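Long-range contacts in BIFUNCTIONAL PROTEIN Proline utilization A (PutA) (Corynebacterium freiburgense, PDB 5UX5), which probably catalyses both steps of proline oxidation to glutamate, using an FAD-dependent proline dehydrogenase and an NAD-dependent aldehyde dehydrogenase joined in one chain: residues L250-L256 against R284-G290; H579-H585 against L910-I916; I698-A704 against G850-D855. All coordinates share one frame. Residues are numbered along the deposited sequence.

Interaction 1 (L250-L256 against R284-G290); sequences LMEEEFL and RRAAAGG
The extended Arg-285 side chain (chi1 to chi3 all t) runs from the last turn of its helix to Leu-250 O, which accepts from both NE and NH1 of Arg-285 at 3.0 Å. NH1 has a further acceptor in Leu-258 O and NH2 has Ala-291 O, so each guanidinium nitrogen is satisfied by main-chain carbonyls rather than a carboxylate. Leu-250 CB covers one face of the guanidinium and Leu-256 O lies over the opposite face. After helix 239-251 the chain turns, Phe-255 N donating to Glu-252 O (2.9 Å), and Leu-256 hydrogen-bonds through its backbone to Ala-291; Glu-252 and Glu-254 form salt bridges with Arg-214 and Arg-218. Helix 271-287 ends in a Schellman motif: Gly-290 N donates to Arg-285 O (3.0 Å) and Gly-289, the C-prime residue with positive phi, donates its N to Ala-286 O (2.8 Å). Met-251 (m, m, m) and Leu-256 (t, p) both pack on Ala-288 CB. CA atoms of Leu-256 and Gly-290 are 4.9 Å apart; a side chain at Gly-290 would strike Leu-256 O. In the TIM-barrel-type proline dehydrogenase region this joins the C-terminal ends of helices 239-251 and 271-287, ahead of parallel strands 260-265 and 293-298; Phe-255 packs on helix 202-221.

Interaction 2 (H579-H585 against L910-I916); sequences HSKFTPH and LGTWEDI
Six backbone hydrogen bonds join segments 579-585 and 910-916, four of them within antiparallel strands 580-584 and 911-915, whose axes approach to 4.6 Å at 153°. Lys-581 N to Glu-914 O (3.0 Å) and Glu-914 N to Lys-581 O (3.1 Å) form one hydrogen-bonded pair; Thr-583 N to Thr-912 O (2.9 Å) and Thr-912 N to Thr-583 O (3.0 Å) form the next. Ile-916 N to His-579 O (3.2 Å) and His-585 N to Leu-910 O (3.1 Å) extend the pairing at its ends. On the face carrying Lys-581, Thr-583, Thr-912 and Glu-914, Lys-581 NZ and Glu-914 OE2 make a long salt bridge of 3.6 Å. On the other face, Phe-582 (t) and Trp-913 (m) share a non-hydrogen-bonded pair: Phe-582 CB lies 3.5 Å over the centroid of the Trp-913 six-membered ring, a CH-pi contact. Trp-913 NE1 hydrogen-bonds to Ala-908 O and its ring meets Arg-1050 (cation-pi). Gly-911 CA sits 3.7 Å over the centroid of the His-585 ring. This antiparallel pairing adds strand 911-915 alongside the start of strand 580-591, otherwise paired in parallel, in the Rossmann-type NAD-binding region.

Interaction 3 (I698-A704 against G850-D855); sequences IIVTPSA and GIHSLD
Ile-699 (m, t) lies beside Ile-851 (t, t) on one face of a parallel strand pair, its CB 4.1 Å from Ile-851 CG1, and both side chains reach Trp-862 of helix 856-865. Strands 698-700 and 850-852 run 4.4 Å apart at 17°, in the register Ile-698 with Gly-850, Ile-699 with Ile-851 and Val-700 with His-852. Ile-699 N donates to Gly-850 O (2.8 Å) and His-852 N to Ile-699 O (2.6 Å); Thr-701 N to His-852 O is weak at 3.4 Å. On the opposite face, Ile-698 CG2 meets the edge of the His-852 ring, whose NE2 is hydrogen-bonded to Asp-712 OD2. A type I turn from Thr-701 to Ala-704, closed by Ala-704 N to Thr-701 O (2.9 Å), swings Ser-703 O back to accept from Leu-854 N at 2.9 Å. Ser-853 OG accepts from Asp-855 N (3.1 Å) in an ST turn, and Asp-855 N-caps helix 856-865. Thr-701 OG1 and Ser-853 OG both hydrogen-bond to Glu-858 OE1. The chemistry changes along the contact: isoleucines and main-chain hydrogen bonds hold the buried aldehyde dehydrogenase strands, whereas hydroxyls and carboxylates tie both strand exits to the start of helix 856-865.

Overall arrangement
From the N terminus, interaction 1 closes first, a short loop of 27 residues that takes the chain through strand 260-265 and joins two successive helices, 239-251 and 271-287, on the helical layer of the proline dehydrogenase barrel. Interaction 2 opens much later at strand 580-591 and closes only at strand 911-915, enclosing 324 residues and joining two strands far apart in sequence in one mixed sheet of the aldehyde dehydrogenase region. Interaction 3 is nested within that loop and joins two parallel strands, 696-700 and 845-852, of another mixed sheet. None of the three touch: the centres of interactions 1 and 2 lie 75 Å apart, on opposite sides of the chain's centre.

Interaction 1 (L250-L256 against R284-G290)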
loop_
_atom_site.group_PDB
_atom_site.type_symbol
_atom_site.label_atom_id
_atom_site.label_comp_id
_atom_site.label_asym_id
_atom_site.label_seq_id
_atom_site.Cartn_x
_atom_site.Cartn_y
_atom_site.Cartn_z
ATOM N N LEU A 250 20.566 14.673 -23.500
ATOM C CA LEU A 250 21.105 14.613 -24.846
ATOM C C LEU A 250 21.116 15.965 -25.563
ATOM O O LEU A 250 21.621 16.038 -26.688
ATOM C CB LEU A 250 20.319 13.588 -25.670
ATOM C CG LEU A 250 20.571 12.127 -25.306
ATOM C CD1 LEU A 250 19.976 11.188 -26.347
ATOM C CD2 LEU A 250 22.072 11.891 -25.162
ATOM N N MET A 251 20.555 17.025 -24.972
ATOM C CA MET A 251 20.639 18.355 -25.565
ATOM C C MET A 251 21.723 19.211 -24.919
ATOM O O MET A 251 22.030 20.285 -25.436
ATOM C CB MET A 251 19.287 19.092 -25.469
ATOM C CG MET A 251 18.184 18.502 -26.337
ATOM S SD MET A 251 18.627 18.348 -28.074
ATOM C CE MET A 251 18.761 20.065 -28.562
ATOM N N GLU A 252 22.319 18.757 -23.821
ATOM C CA GLU A 252 23.427 19.478 -23.211
ATOM C C GLU A 252 24.588 19.572 -24.192
ATOM O O GLU A 252 24.829 18.649 -24.972
ATOM C CB GLU A 252 23.853 18.773 -21.928
ATOM C CG GLU A 252 22.834 18.896 -20.868
ATOM C CD GLU A 252 23.168 18.114 -19.617
ATOM O OE1 GLU A 252 24.338 17.692 -19.446
ATOM O OE2 GLU A 252 22.232 17.914 -18.808
ATOM N N GLU A 253 25.284 20.715 -24.182
ATOM C CA GLU A 253 26.345 20.932 -25.168
ATOM C C GLU A 253 27.318 19.767 -25.193
ATOM O O GLU A 253 27.673 19.253 -26.258
ATOM C CB GLU A 253 27.083 22.229 -24.847
ATOM C CG GLU A 253 27.729 22.935 -25.997
ATOM C CD GLU A 253 28.710 23.966 -25.472
ATOM O OE1 GLU A 253 29.378 24.663 -26.275
ATOM O OE2 GLU A 253 28.812 24.066 -24.228
ATOM N N GLU A 254 27.659 19.266 -24.019
ATOM C CA GLU A 254 28.629 18.194 -23.895
ATOM C C GLU A 254 28.202 16.957 -24.682
ATOM O O GLU A 254 29.032 16.302 -25.319
ATOM C CB GLU A 254 28.781 17.891 -22.407
ATOM C CG GLU A 254 29.723 16.820 -22.020
ATOM C CD GLU A 254 29.719 16.624 -20.513
ATOM O OE1 GLU A 254 28.736 17.043 -19.840
ATOM O OE2 GLU A 254 30.735 16.105 -19.996
ATOM N N PHE A 255 26.908 16.637 -24.682
ATOM C CA PHE A 255 26.427 15.371 -25.217
ATOM C C PHE A 255 25.681 15.518 -26.525
ATOM O O PHE A 255 25.057 14.556 -26.977
ATOM C CB PHE A 255 25.533 14.672 -24.196
ATOM C CG PHE A 255 26.201 14.425 -22.876
ATOM C CD1 PHE A 255 27.308 13.592 -22.787
ATOM C CD2 PHE A 255 25.717 15.024 -21.720
ATOM C CE1 PHE A 255 27.937 13.368 -21.562
ATOM C CE2 PHE A 255 26.326 14.794 -20.485
ATOM C CZ PHE A 255 27.441 13.966 -20.411
ATOM N N LEU A 256 25.756 16.680 -27.166
ATOM C CA LEU A 256 24.892 16.934 -28.310
ATOM C C LEU A 256 25.168 15.971 -29.460
ATOM O O LEU A 256 24.253 15.648 -30.225
ATOM C CB LEU A 256 25.066 18.373 -28.789
ATOM C CG LEU A 256 23.916 18.818 -29.714
ATOM C CD1 LEU A 256 22.523 18.530 -29.088
ATOM C CD2 LEU A 256 24.029 20.256 -30.221
ATOM N N ARG A 284 14.170 18.216 -33.727
ATOM C CA ARG A 284 14.685 19.387 -33.042
ATOM C C ARG A 284 16.181 19.229 -32.756
ATOM O O ARG A 284 16.959 20.180 -32.926
ATOM C CB ARG A 284 13.845 19.598 -31.776
ATOM C CG ARG A 284 14.148 20.805 -30.886
ATOM C CD ARG A 284 13.564 20.586 -29.455
ATOM N NE ARG A 284 14.520 20.989 -28.422
ATOM C CZ ARG A 284 14.559 20.513 -27.183
ATOM N NH1 ARG A 284 13.689 19.593 -26.787
ATOM N NH2 ARG A 284 15.487 20.955 -26.339
ATOM N N ARG A 285 16.610 18.016 -32.376
ATOM C CA ARG A 285 18.019 17.791 -32.055
ATOM C C ARG A 285 18.884 17.891 -33.290
ATOM O O ARG A 285 19.887 18.608 -33.292
ATOM C CB ARG A 285 18.221 16.426 -31.406
ATOM C CG ARG A 285 19.510 16.303 -30.626
ATOM C CD ARG A 285 19.752 14.878 -30.232
ATOM N NE ARG A 285 20.802 14.720 -29.225
ATOM C CZ ARG A 285 21.595 13.658 -29.149
ATOM N NH1 ARG A 285 22.510 13.583 -28.194
ATOM N NH2 ARG A 285 21.492 12.680 -30.043
ATOM N N ALA A 286 18.511 17.172 -34.350
ATOM C CA ALA A 286 19.266 17.240 -35.597
ATOM C C ALA A 286 19.418 18.673 -36.058
ATOM O O ALA A 286 20.504 19.095 -36.454
ATOM C CB ALA A 286 18.578 16.420 -36.682
ATOM N N ALA A 287 18.337 19.441 -36.003
ATOM C CA ALA A 287 18.418 20.843 -36.370
ATOM C C ALA A 287 19.460 21.583 -35.539
ATOM O O ALA A 287 20.107 22.509 -36.046
ATOM C CB ALA A 287 17.051 21.498 -36.245
ATOM N N ALA A 288 19.628 21.224 -34.262
ATOM C CA ALA A 288 20.666 21.891 -33.471
ATOM C C ALA A 288 22.095 21.370 -33.767
ATOM O O ALA A 288 23.045 21.776 -33.084
ATOM C CB ALA A 288 20.351 21.760 -31.982
ATOM N N GLY A 289 22.270 20.538 -34.801
ATOM C CA GLY A 289 23.530 19.880 -35.096
ATOM C C GLY A 289 23.800 18.605 -34.324
ATOM O O GLY A 289 24.926 18.102 -34.352
ATOM N N GLY A 290 22.800 18.044 -33.665
ATOM C CA GLY A 290 23.015 16.891 -32.820
ATOM C C GLY A 290 22.863 15.583 -33.559
ATOM O O GLY A 290 22.429 15.547 -34.708
#

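Interaction 2 (H579-H585 against L910-I916)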
loop_
_atom_site.group_PDB
_atom_site.type_symbol
_atom_site.label_atom_id
_atom_site.label_comp_id
_atom_site.label_asym_id
_atom_site.label_seq_id
_atom_site.Cartn_x
_atom_site.Cartn_y
_atom_site.Cartn_z
ATOM N N HIS A 579 -33.788 -10.258 14.637
ATOM C CA HIS A 579 -34.389 -10.588 15.919
ATOM C C HIS A 579 -34.078 -9.586 17.022
ATOM O O HIS A 579 -34.470 -9.816 18.171
ATOM C CB HIS A 579 -33.944 -11.992 16.304
ATOM C CG HIS A 579 -34.302 -13.011 15.273
ATOM N ND1 HIS A 579 -35.569 -13.554 15.178
ATOM C CD2 HIS A 579 -33.587 -13.534 14.248
ATOM C CE1 HIS A 579 -35.605 -14.403 14.168
ATOM N NE2 HIS A 579 -34.420 -14.395 13.577
ATOM N N SER A 580 -33.448 -8.458 16.693
ATOM C CA SER A 580 -33.157 -7.384 17.633
ATOM C C SER A 580 -33.378 -6.043 16.953
ATOM O O SER A 580 -33.380 -5.940 15.724
ATOM C CB SER A 580 -31.728 -7.472 18.145
ATOM O OG SER A 580 -30.872 -7.969 17.131
ATOM N N LYS A 581 -33.567 -5.007 17.763
ATOM C CA LYS A 581 -33.817 -3.663 17.259
ATOM C C LYS A 581 -32.803 -2.695 17.851
ATOM O O LYS A 581 -32.536 -2.716 19.062
ATOM C CB LYS A 581 -35.252 -3.183 17.579
ATOM C CG LYS A 581 -35.550 -1.780 17.034
ATOM C CD LYS A 581 -36.968 -1.258 17.303
ATOM C CE LYS A 581 -37.266 -1.024 18.765
ATOM N NZ LYS A 581 -38.587 -0.359 18.968
ATOM N N PHE A 582 -32.275 -1.819 17.000
ATOM C CA PHE A 582 -31.226 -0.881 17.391
ATOM C C PHE A 582 -31.831 0.480 17.709
ATOM O O PHE A 582 -32.756 0.933 17.035
ATOM C CB PHE A 582 -30.183 -0.767 16.278
ATOM C CG PHE A 582 -29.107 0.244 16.521
ATOM C CD1 PHE A 582 -28.053 -0.033 17.404
ATOM C CD2 PHE A 582 -29.099 1.448 15.821
ATOM C CE1 PHE A 582 -27.022 0.877 17.604
ATOM C CE2 PHE A 582 -28.077 2.367 16.019
ATOM C CZ PHE A 582 -27.032 2.072 16.916
ATOM N N THR A 583 -31.340 1.104 18.772
ATOM C CA THR A 583 -31.723 2.466 19.133
ATOM C C THR A 583 -30.453 3.286 19.282
ATOM O O THR A 583 -29.652 3.013 20.200
ATOM C CB THR A 583 -32.543 2.480 20.419
ATOM O OG1 THR A 583 -33.716 1.684 20.212
ATOM C CG2 THR A 583 -32.943 3.908 20.797
ATOM N N PRO A 584 -30.227 4.276 18.425
ATOM C CA PRO A 584 -28.974 5.041 18.494
ATOM C C PRO A 584 -28.877 5.918 19.727
ATOM O O PRO A 584 -29.877 6.340 20.315
ATOM C CB PRO A 584 -29.013 5.910 17.234
ATOM C CG PRO A 584 -30.490 6.021 16.883
ATOM C CD PRO A 584 -31.057 4.660 17.270
ATOM N N HIS A 585 -27.632 6.174 20.115
ATOM C CA HIS A 585 -27.265 7.270 20.998
ATOM C C HIS A 585 -27.810 8.593 20.455
ATOM O O HIS A 585 -28.077 8.723 19.253
ATOM C CB HIS A 585 -25.731 7.374 21.092
ATOM C CG HIS A 585 -25.065 6.211 21.753
ATOM N ND1 HIS A 585 -23.776 5.829 21.447
ATOM C CD2 HIS A 585 -25.478 5.382 22.739
ATOM C CE1 HIS A 585 -23.434 4.792 22.192
ATOM N NE2 HIS A 585 -24.450 4.505 22.986
ATOM N N LEU A 910 -22.813 2.234 18.361
ATOM C CA LEU A 910 -23.145 3.589 18.795
ATOM C C LEU A 910 -24.617 3.689 19.178
ATOM O O LEU A 910 -25.371 4.571 18.765
ATOM C CB LEU A 910 -22.759 4.598 17.716
ATOM C CG LEU A 910 -21.233 4.607 17.470
ATOM C CD1 LEU A 910 -20.819 5.705 16.543
ATOM C CD2 LEU A 910 -20.431 4.690 18.800
ATOM N N GLY A 911 -25.016 2.750 20.018
ATOM C CA GLY A 911 -26.389 2.702 20.473
ATOM C C GLY A 911 -26.582 1.506 21.367
ATOM O O GLY A 911 -25.628 0.977 21.942
ATOM N N THR A 912 -27.826 1.067 21.462
ATOM C CA THR A 912 -28.158 -0.070 22.306
ATOM C C THR A 912 -29.114 -0.972 21.552
ATOM O O THR A 912 -29.901 -0.491 20.740
ATOM C CB THR A 912 -28.786 0.385 23.613
ATOM O OG1 THR A 912 -29.781 1.379 23.337
ATOM C CG2 THR A 912 -27.708 0.971 24.531
ATOM N N TRP A 913 -29.036 -2.276 21.822
ATOM C CA TRP A 913 -29.876 -3.272 21.169
ATOM C C TRP A 913 -30.813 -3.933 22.173
ATOM O O TRP A 913 -30.472 -4.111 23.348
ATOM C CB TRP A 913 -29.032 -4.353 20.476
ATOM C CG TRP A 913 -28.280 -3.864 19.276
ATOM C CD1 TRP A 913 -27.100 -3.195 19.270
ATOM C CD2 TRP A 913 -28.673 -3.990 17.898
ATOM N NE1 TRP A 913 -26.717 -2.899 17.980
ATOM C CE2 TRP A 913 -27.667 -3.371 17.119
ATOM C CE3 TRP A 913 -29.781 -4.552 17.251
ATOM C CZ2 TRP A 913 -27.740 -3.292 15.726
ATOM C CZ3 TRP A 913 -29.844 -4.489 15.867
ATOM C CH2 TRP A 913 -28.832 -3.865 15.121
ATOM N N GLU A 914 -31.996 -4.315 21.689
ATOM C CA GLU A 914 -32.976 -5.013 22.507
ATOM C C GLU A 914 -33.570 -6.178 21.736
ATOM O O GLU A 914 -33.762 -6.094 20.523
ATOM C CB GLU A 914 -34.103 -4.077 22.946
ATOM C CG GLU A 914 -34.967 -3.518 21.807
ATOM C CD GLU A 914 -36.067 -2.570 22.298
ATOM O OE1 GLU A 914 -36.597 -2.767 23.414
ATOM O OE2 GLU A 914 -36.397 -1.613 21.575
ATOM N N ASP A 915 -33.870 -7.267 22.440
ATOM C CA ASP A 915 -34.631 -8.345 21.813
ATOM C C ASP A 915 -36.016 -7.848 21.376
ATOM O O ASP A 915 -36.624 -6.991 22.025
ATOM C CB ASP A 915 -34.766 -9.526 22.783
ATOM C CG ASP A 915 -33.519 -10.387 22.857
ATOM O OD1 ASP A 915 -32.923 -10.675 21.808
ATOM O OD2 ASP A 915 -33.117 -10.783 23.966
ATOM N N ILE A 916 -36.499 -8.361 20.243
ATOM C CA ILE A 916 -37.876 -8.145 19.806
ATOM C C ILE A 916 -38.568 -9.495 19.647
ATOM O O ILE A 916 -37.942 -10.552 19.670
ATOM C CB ILE A 916 -37.987 -7.329 18.500
ATOM C CG1 ILE A 916 -37.339 -8.035 17.313
ATOM C CG2 ILE A 916 -37.456 -5.917 18.673
ATOM C CD1 ILE A 916 -37.321 -7.139 16.053
#

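Interaction 3 (I698-A704 against G850-D855)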
loop_
_atom_site.group_PDB
_atom_site.type_symbol
_atom_site.label_atom_id
_atom_site.label_comp_id
_atom_site.label_asym_id
_atom_site.label_seq_id
_atom_site.Cartn_x
_atom_site.Cartn_y
_atom_site.Cartn_z
ATOM N N ILE A 698 7.233 -7.272 12.671
ATOM C CA ILE A 698 7.186 -8.115 11.476
ATOM C C ILE A 698 8.218 -9.212 11.650
ATOM O O ILE A 698 9.409 -8.926 11.837
ATOM C CB ILE A 698 7.436 -7.320 10.183
ATOM C CG1 ILE A 698 6.292 -6.363 9.900
ATOM C CG2 ILE A 698 7.741 -8.229 8.970
ATOM C CD1 ILE A 698 6.572 -5.554 8.640
ATOM N N ILE A 699 7.769 -10.462 11.581
ATOM C CA ILE A 699 8.668 -11.614 11.633
ATOM C C ILE A 699 9.164 -11.950 10.223
ATOM O O ILE A 699 8.375 -12.027 9.269
ATOM C CB ILE A 699 7.971 -12.823 12.276
ATOM C CG1 ILE A 699 7.530 -12.489 13.702
ATOM C CG2 ILE A 699 8.871 -14.026 12.231
ATOM C CD1 ILE A 699 6.847 -13.643 14.397
ATOM N N VAL A 700 10.474 -12.157 10.102
ATOM C CA VAL A 700 11.142 -12.511 8.861
ATOM C C VAL A 700 11.902 -13.803 9.112
ATOM O O VAL A 700 12.863 -13.823 9.889
ATOM C CB VAL A 700 12.092 -11.401 8.392
ATOM C CG1 VAL A 700 12.771 -11.761 7.033
ATOM C CG2 VAL A 700 11.347 -10.077 8.342
ATOM N N THR A 701 11.505 -14.859 8.438
ATOM C CA THR A 701 12.120 -16.171 8.546
ATOM C C THR A 701 12.997 -16.428 7.335
ATOM O O THR A 701 12.795 -15.824 6.281
ATOM C CB THR A 701 11.038 -17.256 8.641
ATOM O OG1 THR A 701 10.525 -17.545 7.331
ATOM C CG2 THR A 701 9.908 -16.805 9.548
ATOM N N PRO A 702 13.935 -17.375 7.413
ATOM C CA PRO A 702 14.827 -17.612 6.263
ATOM C C PRO A 702 14.106 -17.936 4.966
ATOM O O PRO A 702 14.686 -17.721 3.892
ATOM C CB PRO A 702 15.688 -18.797 6.723
ATOM C CG PRO A 702 15.687 -18.713 8.179
ATOM C CD PRO A 702 14.307 -18.218 8.560
ATOM N N SER A 703 12.850 -18.389 5.020
ATOM C CA SER A 703 12.074 -18.718 3.826
ATOM C C SER A 703 11.429 -17.495 3.170
ATOM O O SER A 703 10.547 -17.648 2.327
ATOM C CB SER A 703 11.007 -19.759 4.175
ATOM O OG SER A 703 11.604 -20.984 4.565
ATOM N N ALA A 704 11.813 -16.292 3.565
ATOM C CA ALA A 704 11.231 -15.078 3.033
ATOM C C ALA A 704 12.024 -14.589 1.847
ATOM O O ALA A 704 13.185 -14.942 1.657
ATOM C CB ALA A 704 11.194 -13.978 4.081
ATOM N N GLY A 850 2.903 -8.707 11.287
ATOM C CA GLY A 850 3.076 -9.342 10.004
ATOM C C GLY A 850 4.151 -10.406 10.065
ATOM O O GLY A 850 5.009 -10.420 10.956
ATOM N N ILE A 851 4.099 -11.293 9.077
ATOM C CA ILE A 851 5.157 -12.270 8.867
ATOM C C ILE A 851 5.561 -12.226 7.402
ATOM O O ILE A 851 4.752 -11.964 6.502
ATOM C CB ILE A 851 4.741 -13.702 9.276
ATOM C CG1 ILE A 851 5.916 -14.661 9.177
ATOM C CG2 ILE A 851 3.658 -14.224 8.352
ATOM C CD1 ILE A 851 5.604 -16.063 9.668
ATOM N N HIS A 852 6.836 -12.443 7.168
ATOM C CA HIS A 852 7.327 -12.601 5.815
ATOM C C HIS A 852 7.885 -14.005 5.700
ATOM O O HIS A 852 8.901 -14.322 6.322
ATOM C CB HIS A 852 8.368 -11.540 5.491
ATOM C CG HIS A 852 7.880 -10.529 4.509
ATOM N ND1 HIS A 852 8.031 -10.691 3.144
ATOM C CD2 HIS A 852 7.210 -9.365 4.683
ATOM C CE1 HIS A 852 7.491 -9.655 2.520
ATOM N NE2 HIS A 852 6.985 -8.837 3.428
ATOM N N SER A 853 7.219 -14.838 4.906
ATOM C CA SER A 853 7.685 -16.197 4.679
ATOM C C SER A 853 6.956 -16.774 3.479
ATOM O O SER A 853 5.745 -16.599 3.347
ATOM C CB SER A 853 7.458 -17.077 5.900
ATOM O OG SER A 853 7.732 -18.422 5.561
ATOM N N LEU A 854 7.695 -17.423 2.584
ATOM C CA LEU A 854 7.102 -18.127 1.450
ATOM C C LEU A 854 6.813 -19.585 1.768
ATOM O O LEU A 854 6.382 -20.329 0.883
ATOM C CB LEU A 854 8.021 -18.016 0.229
ATOM C CG LEU A 854 8.127 -16.557 -0.251
ATOM C CD1 LEU A 854 8.817 -16.396 -1.607
ATOM C CD2 LEU A 854 6.724 -15.922 -0.295
ATOM N N ASP A 855 7.039 -19.993 3.013
ATOM C CA ASP A 855 6.773 -21.344 3.464
ATOM C C ASP A 855 5.354 -21.388 4.011
ATOM O O ASP A 855 5.024 -20.628 4.927
ATOM C CB ASP A 855 7.786 -21.733 4.533
ATOM C CG ASP A 855 7.612 -23.159 5.007
ATOM O OD1 ASP A 855 6.736 -23.398 5.859
ATOM O OD2 ASP A 855 8.368 -24.036 4.528
#